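Local coordinates for FMN-binding protein (Syntrophomonas wolfei subsp. wolfei, PDB 3IN6) that binds flavin mononucleotide between the two subunits of its assembly, a flavoprotein probably of the FMN-binding split-barrel type whose reaction is not established, at residues 16-21 / 140-145; 23-28 / 94-99; 31-36 / 82-87; 58-63 / 135-140. All blocks are in the same frame, centred on the assembly; numbering follows the deposited sequence.

Interaction 1: 16-21 / 140-145. With FMN (flavin mononucleotide), chain E.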
# COMPACT_ATOMS: atom_id res chain seq x y z
N ARG A 16 -12.55 4.95 -19.30
CA ARG A 16 -13.76 5.46 -18.65
C ARG A 16 -14.23 4.52 -17.54
O ARG A 16 -14.67 4.96 -16.48
CB ARG A 16 -14.87 5.70 -19.67
CG ARG A 16 -16.20 6.17 -19.11
CD ARG A 16 -16.07 7.35 -18.15
NE ARG A 16 -15.36 8.47 -18.75
CZ ARG A 16 -14.93 9.53 -18.08
NH1 ARG A 16 -15.11 9.63 -16.76
NH2 ARG A 16 -14.29 10.49 -18.74
N GLU A 17 -14.13 3.22 -17.81
CA GLU A 17 -14.48 2.19 -16.83
C GLU A 17 -13.60 2.34 -15.58
O GLU A 17 -14.07 2.31 -14.46
CB GLU A 17 -14.21 0.81 -17.43
CG GLU A 17 -15.08 0.40 -18.60
CD GLU A 17 -16.16 -0.57 -18.21
OE1 GLU A 17 -16.86 -0.30 -17.21
OE2 GLU A 17 -16.29 -1.61 -18.88
N LEU A 18 -12.30 2.49 -15.80
CA LEU A 18 -11.35 2.64 -14.70
C LEU A 18 -11.61 3.92 -13.91
O LEU A 18 -11.61 3.89 -12.67
CB LEU A 18 -9.93 2.60 -15.22
CG LEU A 18 -9.50 1.21 -15.71
CD1 LEU A 18 -8.27 1.30 -16.61
CD2 LEU A 18 -9.26 0.29 -14.51
N LEU A 19 -11.83 5.04 -14.62
CA LEU A 19 -12.12 6.32 -13.97
C LEU A 19 -13.38 6.22 -13.10
O LEU A 19 -13.43 6.75 -11.99
CB LEU A 19 -12.31 7.43 -15.01
CG LEU A 19 -11.03 7.95 -15.70
CD1 LEU A 19 -11.33 8.65 -17.03
CD2 LEU A 19 -10.29 8.85 -14.72
N GLU A 20 -14.41 5.55 -13.59
CA GLU A 20 -15.66 5.46 -12.80
C GLU A 20 -15.53 4.56 -11.59
O GLU A 20 -16.00 4.91 -10.51
CB GLU A 20 -16.84 5.08 -13.67
CG GLU A 20 -17.11 6.16 -14.73
CD GLU A 20 -17.29 7.53 -14.11
OE1 GLU A 20 -18.15 7.68 -13.22
OE2 GLU A 20 -16.57 8.46 -14.51
N LYS A 21 -14.86 3.43 -11.76
CA LYS A 21 -14.63 2.53 -10.64
C LYS A 21 -13.80 3.24 -9.58
O LYS A 21 -14.07 3.13 -8.39
CB LYS A 21 -13.92 1.28 -11.11
CG LYS A 21 -13.91 0.17 -10.09
CD LYS A 21 -13.33 -1.07 -10.73
CE LYS A 21 -13.58 -2.29 -9.91
NZ LYS A 21 -13.07 -3.49 -10.62
N ILE A 140 -4.57 4.71 -13.70
CA ILE A 140 -5.49 3.92 -12.87
C ILE A 140 -5.42 2.46 -13.32
O ILE A 140 -5.61 2.17 -14.49
CB ILE A 140 -6.94 4.40 -12.99
CG1 ILE A 140 -7.06 5.86 -12.54
CG2 ILE A 140 -7.91 3.47 -12.16
CD1 ILE A 140 -8.49 6.46 -12.67
N LEU A 141 -5.13 1.53 -12.41
CA LEU A 141 -5.06 0.14 -12.80
C LEU A 141 -5.99 -0.66 -11.92
O LEU A 141 -6.30 -0.25 -10.81
CB LEU A 141 -3.64 -0.41 -12.73
CG LEU A 141 -2.61 0.13 -13.74
CD1 LEU A 141 -1.20 -0.36 -13.38
CD2 LEU A 141 -2.98 -0.25 -15.21
N PRO A 142 -6.45 -1.81 -12.42
CA PRO A 142 -7.26 -2.70 -11.57
C PRO A 142 -6.36 -3.26 -10.47
O PRO A 142 -5.14 -3.14 -10.57
CB PRO A 142 -7.67 -3.83 -12.52
CG PRO A 142 -7.38 -3.35 -13.88
CD PRO A 142 -6.28 -2.35 -13.77
N VAL A 143 -6.94 -3.87 -9.45
CA VAL A 143 -6.18 -4.45 -8.34
C VAL A 143 -5.08 -5.41 -8.77
O VAL A 143 -3.94 -5.25 -8.36
CB VAL A 143 -7.13 -5.12 -7.30
CG1 VAL A 143 -6.39 -6.17 -6.49
CG2 VAL A 143 -7.71 -4.05 -6.41
N SER A 144 -5.42 -6.41 -9.57
CA SER A 144 -4.41 -7.35 -10.07
C SER A 144 -4.67 -7.65 -11.54
O SER A 144 -5.82 -7.73 -11.98
CB SER A 144 -4.37 -8.65 -9.25
OG SER A 144 -5.47 -9.50 -9.50
N LEU A 145 -3.58 -7.78 -12.30
CA LEU A 145 -3.63 -8.08 -13.73
C LEU A 145 -3.14 -9.50 -14.00
O LEU A 145 -2.59 -9.78 -15.06
CB LEU A 145 -2.77 -7.07 -14.50
CG LEU A 145 -3.26 -5.62 -14.46
CD1 LEU A 145 -2.17 -4.69 -14.95
CD2 LEU A 145 -4.52 -5.46 -15.29
N1 FMN E . 1.21 -12.39 -6.96
C2 FMN E . 2.44 -12.86 -6.55
O2 FMN E . 3.39 -12.80 -7.33
N3 FMN E . 2.58 -13.38 -5.27
C4 FMN E . 1.49 -13.43 -4.41
O4 FMN E . 1.61 -13.90 -3.28
C4A FMN E . 0.26 -12.95 -4.83
N5 FMN E . -0.83 -13.00 -3.98
C5A FMN E . -2.06 -12.53 -4.40
C6 FMN E . -3.13 -12.59 -3.52
C7 FMN E . -4.38 -12.13 -3.91
C7M FMN E . -5.53 -12.21 -2.94
C8 FMN E . -4.55 -11.59 -5.19
C8M FMN E . -5.90 -11.08 -5.61
C9 FMN E . -3.47 -11.51 -6.07
C9A FMN E . -2.21 -11.99 -5.69
N10 FMN E . -1.10 -11.94 -6.55
C10 FMN E . 0.12 -12.43 -6.12
C1' FMN E . -1.19 -11.39 -7.95
C2' FMN E . -0.65 -9.97 -8.10
O2' FMN E . -1.30 -9.11 -7.20
C3' FMN E . -0.83 -9.50 -9.55
O3' FMN E . 0.08 -10.23 -10.35
C4' FMN E . -0.65 -7.99 -9.72
O4' FMN E . -1.15 -7.54 -10.96
C5' FMN E . 0.81 -7.59 -9.65
O5' FMN E . 0.92 -6.20 -9.74
P FMN E . 2.21 -5.50 -10.41
O1P FMN E . 3.45 -5.87 -9.63
O2P FMN E . 2.00 -4.01 -10.35
O3P FMN E . 2.36 -5.91 -11.87
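Leu-18 and Ile-140 both set their first side-chain branch anti to the carbonyl carbon (chi1 -70° for CG of Leu-18, -60° for CG1 of Ile-140), and in Ile-140 this places CG2 anti to the backbone N, facing the helix. There CG2 packs on Leu-18 CB at 3.8 Å. Beyond CB the leucine forks over the Ile-140 carbonyl and Pro-142: CD1 lies 3.5 Å from the carbonyl O of Ile-140, a van der Waals touch on a polar atom, and CD2 reaches the proline ring obliquely, 4.0 Å from Pro-142 CD. The next residue, Leu-19, brings CD2 to Ile-140 CD1 at 3.6 Å, the two side chains crossing at about a right angle. No hydrogen bond joins the two segments, and the fit depends on the shape of branched carbon chains. An alanine in place of Leu-18 would probably open a gap over Pro-142 and the Ile-140 carbonyl, losing the two methyl contacts while the CB contact with Ile-140 stayed. Within the helix, Arg-16 NH1 forms a salt bridge with Glu-20 OE2. Past the proline the chain leaves the helix and enters the flavin site, where Leu-145 N donates a nearly straight hydrogen bond (2.8 Å, 175°) to O4' of the FMN ribityl chain; the second subunit also bonds that cofactor, through residues that include Asn-45 and Thr-70. The contact thus lays helix 2-28 against strand 131-141 and the chain after it, with Ile-96 of the adjoining strand 92-106 touching both Leu-18 and Ile-140.

Interaction 2: 23-28 / 94-99. With FMN (flavin mononucleotide), chain E.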
# COMPACT_ATOMS: atom_id res chain seq x y z
N ARG A 23 -13.57 6.54 -9.13
CA ARG A 23 -14.41 7.61 -8.57
C ARG A 23 -15.23 7.07 -7.42
O ARG A 23 -15.22 7.66 -6.34
CB ARG A 23 -15.39 8.17 -9.62
CG ARG A 23 -16.11 9.43 -9.17
CD ARG A 23 -17.11 10.00 -10.22
NE ARG A 23 -16.57 9.89 -11.55
CZ ARG A 23 -15.57 10.66 -11.98
NH1 ARG A 23 -15.04 11.57 -11.19
NH2 ARG A 23 -15.11 10.49 -13.21
N SER A 24 -15.94 5.98 -7.67
CA SER A 24 -16.80 5.38 -6.64
C SER A 24 -16.05 4.95 -5.40
O SER A 24 -16.44 5.31 -4.28
CB SER A 24 -17.55 4.18 -7.20
OG SER A 24 -18.56 4.60 -8.09
N LEU A 25 -14.97 4.19 -5.58
CA LEU A 25 -14.22 3.64 -4.46
C LEU A 25 -13.47 4.71 -3.66
O LEU A 25 -13.42 4.66 -2.45
CB LEU A 25 -13.27 2.53 -4.94
CG LEU A 25 -13.96 1.26 -5.46
CD1 LEU A 25 -13.02 0.39 -6.26
CD2 LEU A 25 -14.57 0.49 -4.30
N ILE A 26 -12.86 5.69 -4.34
CA ILE A 26 -12.18 6.75 -3.64
C ILE A 26 -13.18 7.59 -2.83
O ILE A 26 -13.03 7.76 -1.61
CB ILE A 26 -11.39 7.68 -4.59
CG1 ILE A 26 -10.19 6.93 -5.18
CG2 ILE A 26 -10.89 8.92 -3.84
CD1 ILE A 26 -9.10 6.59 -4.15
N ASN A 27 -14.23 8.06 -3.49
CA ASN A 27 -15.17 8.95 -2.82
C ASN A 27 -15.98 8.28 -1.69
O ASN A 27 -16.48 8.98 -0.81
CB ASN A 27 -16.06 9.65 -3.84
CG ASN A 27 -15.29 10.63 -4.71
OD1 ASN A 27 -14.17 11.06 -4.36
ND2 ASN A 27 -15.89 11.00 -5.83
N ALA A 28 -16.08 6.95 -1.71
CA ALA A 28 -16.78 6.22 -0.61
C ALA A 28 -16.01 6.33 0.72
O ALA A 28 -16.59 6.21 1.78
CB ALA A 28 -16.97 4.75 -0.98
N ASP A 94 -13.52 -6.23 -4.24
CA ASP A 94 -13.21 -5.28 -5.31
C ASP A 94 -12.09 -4.33 -4.88
O ASP A 94 -11.64 -4.37 -3.75
CB ASP A 94 -14.46 -4.47 -5.64
CG ASP A 94 -14.42 -3.85 -7.02
OD1 ASP A 94 -13.97 -4.54 -7.97
OD2 ASP A 94 -14.85 -2.69 -7.16
N GLY A 95 -11.65 -3.47 -5.79
CA GLY A 95 -10.60 -2.50 -5.44
C GLY A 95 -10.06 -1.76 -6.64
O GLY A 95 -10.45 -2.01 -7.75
N ILE A 96 -9.14 -0.85 -6.41
CA ILE A 96 -8.56 -0.07 -7.51
C ILE A 96 -7.22 0.47 -7.07
O ILE A 96 -6.95 0.57 -5.85
CB ILE A 96 -9.50 1.13 -7.85
CG1 ILE A 96 -9.15 1.78 -9.20
CG2 ILE A 96 -9.49 2.17 -6.68
CD1 ILE A 96 -9.48 0.94 -10.45
N ARG A 97 -6.38 0.81 -8.04
CA ARG A 97 -5.11 1.45 -7.79
C ARG A 97 -5.09 2.72 -8.57
O ARG A 97 -5.30 2.70 -9.79
CB ARG A 97 -3.93 0.58 -8.21
CG ARG A 97 -3.66 -0.56 -7.28
CD ARG A 97 -2.49 -1.41 -7.77
NE ARG A 97 -2.75 -2.07 -9.05
CZ ARG A 97 -1.89 -2.88 -9.66
NH1 ARG A 97 -0.71 -3.16 -9.11
NH2 ARG A 97 -2.21 -3.42 -10.82
N VAL A 98 -4.87 3.84 -7.88
CA VAL A 98 -4.80 5.13 -8.52
C VAL A 98 -3.42 5.76 -8.28
O VAL A 98 -3.09 6.12 -7.15
CB VAL A 98 -5.88 6.07 -7.99
CG1 VAL A 98 -5.89 7.35 -8.77
CG2 VAL A 98 -7.30 5.41 -8.02
N TYR A 99 -2.64 5.91 -9.36
CA TYR A 99 -1.30 6.48 -9.30
C TYR A 99 -1.33 7.98 -9.47
O TYR A 99 -1.96 8.50 -10.39
CB TYR A 99 -0.42 5.87 -10.39
CG TYR A 99 -0.28 4.38 -10.24
CD1 TYR A 99 -1.29 3.53 -10.67
CD2 TYR A 99 0.86 3.81 -9.70
CE1 TYR A 99 -1.18 2.19 -10.57
CE2 TYR A 99 0.96 2.44 -9.57
CZ TYR A 99 -0.05 1.64 -10.02
OH TYR A 99 0.03 0.27 -9.90
N1 FMN E . 1.21 -12.39 -6.96
C2 FMN E . 2.44 -12.86 -6.55
O2 FMN E . 3.39 -12.80 -7.33
N3 FMN E . 2.58 -13.38 -5.27
C4 FMN E . 1.49 -13.43 -4.41
O4 FMN E . 1.61 -13.90 -3.28
C4A FMN E . 0.26 -12.95 -4.83
N5 FMN E . -0.83 -13.00 -3.98
C5A FMN E . -2.06 -12.53 -4.40
C6 FMN E . -3.13 -12.59 -3.52
C7 FMN E . -4.38 -12.13 -3.91
C7M FMN E . -5.53 -12.21 -2.94
C8 FMN E . -4.55 -11.59 -5.19
C8M FMN E . -5.90 -11.08 -5.61
C9 FMN E . -3.47 -11.51 -6.07
C9A FMN E . -2.21 -11.99 -5.69
N10 FMN E . -1.10 -11.94 -6.55
C10 FMN E . 0.12 -12.43 -6.12
C1' FMN E . -1.19 -11.39 -7.95
C2' FMN E . -0.65 -9.97 -8.10
O2' FMN E . -1.30 -9.11 -7.20
C3' FMN E . -0.83 -9.50 -9.55
O3' FMN E . 0.08 -10.23 -10.35
C4' FMN E . -0.65 -7.99 -9.72
O4' FMN E . -1.15 -7.54 -10.96
C5' FMN E . 0.81 -7.59 -9.65
O5' FMN E . 0.92 -6.20 -9.74
P FMN E . 2.21 -5.50 -10.41
O1P FMN E . 3.45 -5.87 -9.63
O2P FMN E . 2.00 -4.01 -10.35
O3P FMN E . 2.36 -5.91 -11.87
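Asp-94 opens the meeting with Leu-25: its OD2 lies 3.7 Å from Leu-25 CD1, the two side chains crossing at a slant, while OD1 forms a salt bridge with Lys-21 one helical turn earlier. At Gly-95 the strand presents bare backbone, and the same methyl comes within 3.7 Å of the glycine C. Ile-96 follows with CB 3.9 Å from Leu-25 CD1; because its CG1 is anti to the backbone N (chi1 -166°), CG2 is the branch left to face the leucine. Arg-97 points to the other side of the sheet, where NH1 donates to the phosphate O2P of FMN at 3.1 Å, near the guanidinium plane, and also to Ile-46 O of the second subunit. Val-98 returns to the helix side, its CG2 lightly touching Ile-26 CG1 at 4.3 Å. The hydroxyl of Tyr-99 stands over one face of the Arg-97 guanidinium, offset toward the rim, and is hydrogen-bonded to Asn-45 of the second subunit. Alternation thus gives Ile-96 and Val-98 to the helix and Arg-97 to the FMN. Helix 23-28 runs across strand 94-99 at 91°, with the axes 8.6 Å apart, and this strand lies between 79-87 and 131-141 in the antiparallel sheet.

Interaction 3: 31-36 / 82-87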
# COMPACT_ATOMS: atom_id res chain seq x y z
N ILE A 31 -12.30 2.58 5.08
CA ILE A 31 -11.19 2.49 6.03
C ILE A 31 -10.01 1.84 5.32
O ILE A 31 -8.86 2.28 5.44
CB ILE A 31 -11.57 1.63 7.25
CG1 ILE A 31 -12.72 2.24 8.04
CG2 ILE A 31 -10.39 1.47 8.21
CD1 ILE A 31 -13.20 1.38 9.21
N SER A 32 -10.32 0.82 4.52
CA SER A 32 -9.31 0.05 3.80
C SER A 32 -8.84 0.77 2.53
O SER A 32 -8.96 0.25 1.42
CB SER A 32 -9.89 -1.31 3.45
OG SER A 32 -10.81 -1.16 2.40
N THR A 33 -8.31 1.98 2.73
CA THR A 33 -7.76 2.80 1.67
C THR A 33 -6.36 3.26 2.12
O THR A 33 -6.21 3.73 3.25
CB THR A 33 -8.63 4.04 1.45
OG1 THR A 33 -9.97 3.65 1.15
CG2 THR A 33 -8.09 4.89 0.31
N THR A 34 -5.36 3.17 1.24
CA THR A 34 -4.00 3.54 1.58
C THR A 34 -3.32 4.39 0.53
O THR A 34 -3.76 4.43 -0.63
CB THR A 34 -3.08 2.28 1.76
OG1 THR A 34 -2.89 1.63 0.49
CG2 THR A 34 -3.63 1.32 2.80
N LEU A 35 -2.23 5.05 0.95
CA LEU A 35 -1.39 5.89 0.06
C LEU A 35 0.07 5.45 0.29
O LEU A 35 0.60 5.55 1.41
CB LEU A 35 -1.57 7.39 0.34
CG LEU A 35 -0.61 8.36 -0.39
CD1 LEU A 35 -0.73 8.18 -1.90
CD2 LEU A 35 -0.88 9.85 -0.00
N SER A 36 0.69 4.91 -0.75
CA SER A 36 2.05 4.46 -0.64
C SER A 36 2.90 5.58 -1.25
O SER A 36 2.55 6.12 -2.30
CB SER A 36 2.25 3.11 -1.37
OG SER A 36 1.45 2.09 -0.80
N PHE A 82 -2.48 5.48 -4.54
CA PHE A 82 -3.57 5.15 -3.66
C PHE A 82 -4.06 3.79 -4.04
O PHE A 82 -4.02 3.40 -5.22
CB PHE A 82 -4.76 6.09 -3.82
CG PHE A 82 -4.58 7.43 -3.21
CD1 PHE A 82 -4.86 7.62 -1.86
CD2 PHE A 82 -4.20 8.51 -3.97
CE1 PHE A 82 -4.72 8.86 -1.28
CE2 PHE A 82 -4.08 9.76 -3.41
CZ PHE A 82 -4.34 9.94 -2.06
N MSE A 83 -4.53 3.05 -3.04
CA MSE A 83 -5.16 1.79 -3.29
C MSE A 83 -6.34 1.66 -2.38
O MSE A 83 -6.24 1.98 -1.19
CB MSE A 83 -4.25 0.58 -3.07
CG MSE A 83 -5.06 -0.76 -3.25
SE MSE A 83 -4.09 -2.42 -3.17
CE MSE A 83 -3.58 -2.68 -5.00
N VAL A 84 -7.46 1.23 -2.94
CA VAL A 84 -8.64 0.86 -2.16
C VAL A 84 -8.77 -0.63 -2.42
O VAL A 84 -8.59 -1.07 -3.57
CB VAL A 84 -9.92 1.54 -2.65
CG1 VAL A 84 -11.17 0.95 -1.91
CG2 VAL A 84 -9.84 3.03 -2.48
N LEU A 85 -9.13 -1.38 -1.37
CA LEU A 85 -9.23 -2.82 -1.44
C LEU A 85 -10.38 -3.29 -0.55
O LEU A 85 -10.34 -3.11 0.66
CB LEU A 85 -7.93 -3.45 -0.93
CG LEU A 85 -7.76 -4.95 -1.12
CD1 LEU A 85 -7.73 -5.29 -2.60
CD2 LEU A 85 -6.48 -5.42 -0.44
N LEU A 86 -11.41 -3.84 -1.14
CA LEU A 86 -12.53 -4.34 -0.35
C LEU A 86 -12.39 -5.84 -0.27
O LEU A 86 -12.11 -6.50 -1.27
CB LEU A 86 -13.87 -3.93 -0.97
CG LEU A 86 -14.20 -2.44 -0.82
CD1 LEU A 86 -15.45 -2.05 -1.57
CD2 LEU A 86 -14.31 -2.02 0.66
N THR A 87 -12.53 -6.36 0.95
CA THR A 87 -12.53 -7.79 1.21
C THR A 87 -13.62 -8.04 2.27
O THR A 87 -13.73 -7.29 3.25
CB THR A 87 -11.15 -8.29 1.71
OG1 THR A 87 -10.88 -7.75 3.01
CG2 THR A 87 -10.04 -7.87 0.76
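An antiparallel pairing of neighbouring strands in the central sheet joins Ser-32 to Leu-35 with Phe-82 to Leu-85, a small example of how such a ladder begins at a turn. At that end Ser-32, the centre of an inverse gamma turn, grips one residue twice. Its carbonyl O receives Leu-85 N at 3.2 Å, and its OG, placed between the backbone N and the carbonyl carbon (chi1 74°), donates to Leu-85 O at 2.7 Å from above the carbonyl plane. Next, Thr-34 and Met-83, present as selenomethionine, form a hydrogen-bonded pair: Thr-34 N donates to Met-83 O (2.8 Å), and Met-83 N returns a bond to Thr-34 O (2.9 Å). This pair is flanked by two non-hydrogen-bonded pairs, Thr-33 with Val-84 and Leu-35 with Phe-82, whose side chains lie together on the opposite face of the sheet, where helix 2-28 packs on Val-84. There Val-84 CG2 touches Thr-33 OG1 at 3.7 Å, a hydroxyl that is hydrogen-bonded to Tyr-30 O. Leu-35 lays CD1 over the centre of the Phe-82 ring, 3.8 Å from the centroid and only 4° off the normal, a CH-pi contact, while its CB sits 3.8 Å from CE1 at the rim. A serine in place of Phe-82 would probably leave Leu-35 CD1 without the surface it rests on and open a gap beside Phe-135, whose ring packs edge-to-face with this one. On the other face, the Met-83 side chain packs on Arg-97, a residue that binds FMN.

Interaction 4: 58-63 / 135-140; sequences DTIICA and FKIVKI. With FMN (flavin mononucleotide), chain C.
Phe-135 turns the edge of its ring to the strand beside it: Cys-62 CB lies in the ring plane, 3.7 Å from CE2, and the carbonyl O of Ile-60 also sits near that plane, 3.4 Å from CD2. Ile-60 and Ile-137, further along the same side, cross at about a right angle, with their CG1 atoms 4.1 Å apart. Ile-137 also extends CD1 back to Thr-59 N, flanking the start of the strand. Beneath these side chains the antiparallel backbones are tied by a reciprocal pair of bonds, Ile-60 N to Phe-135 O (3.0 Å) and Phe-135 N to Ile-60 O (2.6 Å). A third joins Ile-137 N to Asp-58 O at 2.9 Å. Thr-59 and Lys-136, the non-hydrogen-bonded pair, point to the other face; there Thr-59 OG1 donates to Asp-58 OD1 (2.7 Å). At the far end Ala-63 O accepts N3-H of the flavin ring, a bond of 2.9 Å that carries this strand into the FMN site, while Val-138 and Lys-139 form a classic beta bulge opposite Tyr-99. In the sheet as a whole, strand 59-64 is thus held between 131-141 and 52-55, with helix 110-120 packed on Ile-61 and strand 92-106 following on the far side of 131-141.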
# COMPACT_ATOMS: atom_id res chain seq x y z
N ASP A 58 -9.09 13.94 -13.34
CA ASP A 58 -7.68 14.20 -13.18
C ASP A 58 -7.21 14.59 -11.77
O ASP A 58 -6.03 14.80 -11.57
CB ASP A 58 -7.27 15.29 -14.18
CG ASP A 58 -8.16 16.53 -14.10
OD1 ASP A 58 -8.55 16.95 -12.99
OD2 ASP A 58 -8.50 17.09 -15.17
N THR A 59 -8.10 14.65 -10.78
CA THR A 59 -7.69 15.17 -9.47
C THR A 59 -8.16 14.36 -8.26
O THR A 59 -9.28 13.88 -8.23
CB THR A 59 -8.27 16.60 -9.28
OG1 THR A 59 -7.93 17.43 -10.40
CG2 THR A 59 -7.79 17.25 -7.99
N ILE A 60 -7.27 14.21 -7.28
CA ILE A 60 -7.64 13.64 -5.98
C ILE A 60 -7.18 14.66 -4.94
O ILE A 60 -6.06 15.18 -5.03
CB ILE A 60 -7.04 12.24 -5.68
CG1 ILE A 60 -7.67 11.17 -6.57
CG2 ILE A 60 -7.29 11.84 -4.22
CD1 ILE A 60 -6.92 9.85 -6.52
N ILE A 61 -8.07 15.00 -4.02
CA ILE A 61 -7.73 15.89 -2.91
C ILE A 61 -7.84 15.07 -1.64
O ILE A 61 -8.62 14.12 -1.53
CB ILE A 61 -8.55 17.20 -2.83
CG1 ILE A 61 -10.06 16.94 -2.69
CG2 ILE A 61 -8.30 18.07 -4.06
CD1 ILE A 61 -10.82 18.19 -2.22
N CYS A 62 -7.04 15.47 -0.68
CA CYS A 62 -6.87 14.70 0.52
C CYS A 62 -6.56 15.61 1.70
O CYS A 62 -5.77 16.57 1.57
CB CYS A 62 -5.69 13.79 0.17
SG CYS A 62 -4.79 13.06 1.45
N ALA A 63 -7.19 15.33 2.84
CA ALA A 63 -6.95 16.09 4.06
C ALA A 63 -5.69 15.57 4.71
O ALA A 63 -5.54 14.37 4.93
CB ALA A 63 -8.11 15.93 5.01
N PHE A 135 -3.73 16.21 -5.71
CA PHE A 135 -3.01 15.28 -6.59
C PHE A 135 -3.52 15.26 -8.02
O PHE A 135 -4.69 15.43 -8.26
CB PHE A 135 -3.10 13.83 -6.08
CG PHE A 135 -2.55 13.62 -4.70
CD1 PHE A 135 -1.22 13.27 -4.51
CD2 PHE A 135 -3.38 13.69 -3.58
CE1 PHE A 135 -0.71 13.04 -3.22
CE2 PHE A 135 -2.89 13.46 -2.29
CZ PHE A 135 -1.54 13.14 -2.12
N LYS A 136 -2.60 15.04 -8.95
CA LYS A 136 -2.94 14.83 -10.35
C LYS A 136 -2.92 13.34 -10.55
O LYS A 136 -1.96 12.67 -10.13
CB LYS A 136 -1.92 15.49 -11.29
CG LYS A 136 -2.08 15.10 -12.76
CD LYS A 136 -0.94 15.70 -13.62
CE LYS A 136 -1.00 15.20 -15.07
NZ LYS A 136 0.14 15.73 -15.90
N ILE A 137 -3.97 12.81 -11.17
CA ILE A 137 -4.07 11.38 -11.44
C ILE A 137 -3.26 11.11 -12.69
O ILE A 137 -3.48 11.72 -13.72
CB ILE A 137 -5.49 10.90 -11.68
CG1 ILE A 137 -6.37 11.07 -10.43
CG2 ILE A 137 -5.46 9.45 -12.14
CD1 ILE A 137 -7.79 10.78 -10.66
N VAL A 138 -2.37 10.13 -12.60
CA VAL A 138 -1.45 9.81 -13.68
C VAL A 138 -1.77 8.48 -14.39
O VAL A 138 -1.48 8.32 -15.58
CB VAL A 138 -0.01 9.83 -13.10
CG1 VAL A 138 0.91 8.88 -13.81
CG2 VAL A 138 0.53 11.28 -13.13
N LYS A 139 -2.38 7.55 -13.66
CA LYS A 139 -2.74 6.24 -14.20
C LYS A 139 -3.67 5.55 -13.20
O LYS A 139 -3.57 5.80 -11.98
CB LYS A 139 -1.46 5.41 -14.40
CG LYS A 139 -1.67 4.00 -14.95
CD LYS A 139 -0.34 3.26 -15.14
CE LYS A 139 0.37 2.97 -13.81
NZ LYS A 139 1.72 2.33 -13.96
N ILE A 140 -4.57 4.71 -13.70
CA ILE A 140 -5.49 3.92 -12.87
C ILE A 140 -5.42 2.46 -13.32
O ILE A 140 -5.61 2.17 -14.49
CB ILE A 140 -6.94 4.40 -12.99
CG1 ILE A 140 -7.06 5.86 -12.54
CG2 ILE A 140 -7.91 3.47 -12.16
CD1 ILE A 140 -8.49 6.46 -12.67
N1 FMN C . -4.30 10.69 8.13
C2 FMN C . -4.37 11.74 7.24
O2 FMN C . -3.52 12.65 7.28
N3 FMN C . -5.39 11.78 6.30
C4 FMN C . -6.35 10.78 6.25
O4 FMN C . -7.25 10.86 5.40
C4A FMN C . -6.29 9.73 7.17
N5 FMN C . -7.24 8.71 7.16
C5A FMN C . -7.18 7.65 8.06
C6 FMN C . -8.15 6.64 8.01
C7 FMN C . -8.11 5.58 8.92
C7M FMN C . -9.16 4.51 8.85
C8 FMN C . -7.08 5.51 9.87
C8M FMN C . -7.01 4.36 10.85
C9 FMN C . -6.11 6.52 9.92
C9A FMN C . -6.15 7.60 9.01
N10 FMN C . -5.19 8.62 9.03
C10 FMN C . -5.26 9.68 8.12
C1' FMN C . -4.06 8.62 10.04
C2' FMN C . -2.75 8.09 9.48
O2' FMN C . -2.93 6.81 8.91
C3' FMN C . -1.70 8.06 10.61
O3' FMN C . -1.35 9.40 10.92
C4' FMN C . -0.44 7.26 10.27
O4' FMN C . 0.33 7.07 11.44
C5' FMN C . 0.43 7.94 9.23
O5' FMN C . 1.52 7.11 8.92
P FMN C . 2.94 7.71 8.43
O1P FMN C . 3.66 8.41 9.56
O2P FMN C . 2.78 8.71 7.29
O3P FMN C . 3.72 6.50 8.05

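Interactions 2 and 3 are buried, interaction 4 partly so, and interaction 1 is a surface contact. Interactions 1 and 2 place successive parts of helix 2-28 on neighbouring strands, by apolar contacts without a hydrogen bond between the segments, whereas interactions 3 and 4 are strand ladders with backbone bonds at their heart. Interaction 4 shares Ile-140 and strand 131-141 with interaction 1. The two ladders lie about 14 Å apart, centre to centre, yet meet through their phenylalanine rings; between their strand pairs runs strand 92-106, carrying interaction 2. Interactions 1 and 2 reach one flavin, by its ribityl chain and phosphate, while interaction 4 holds another by its ring.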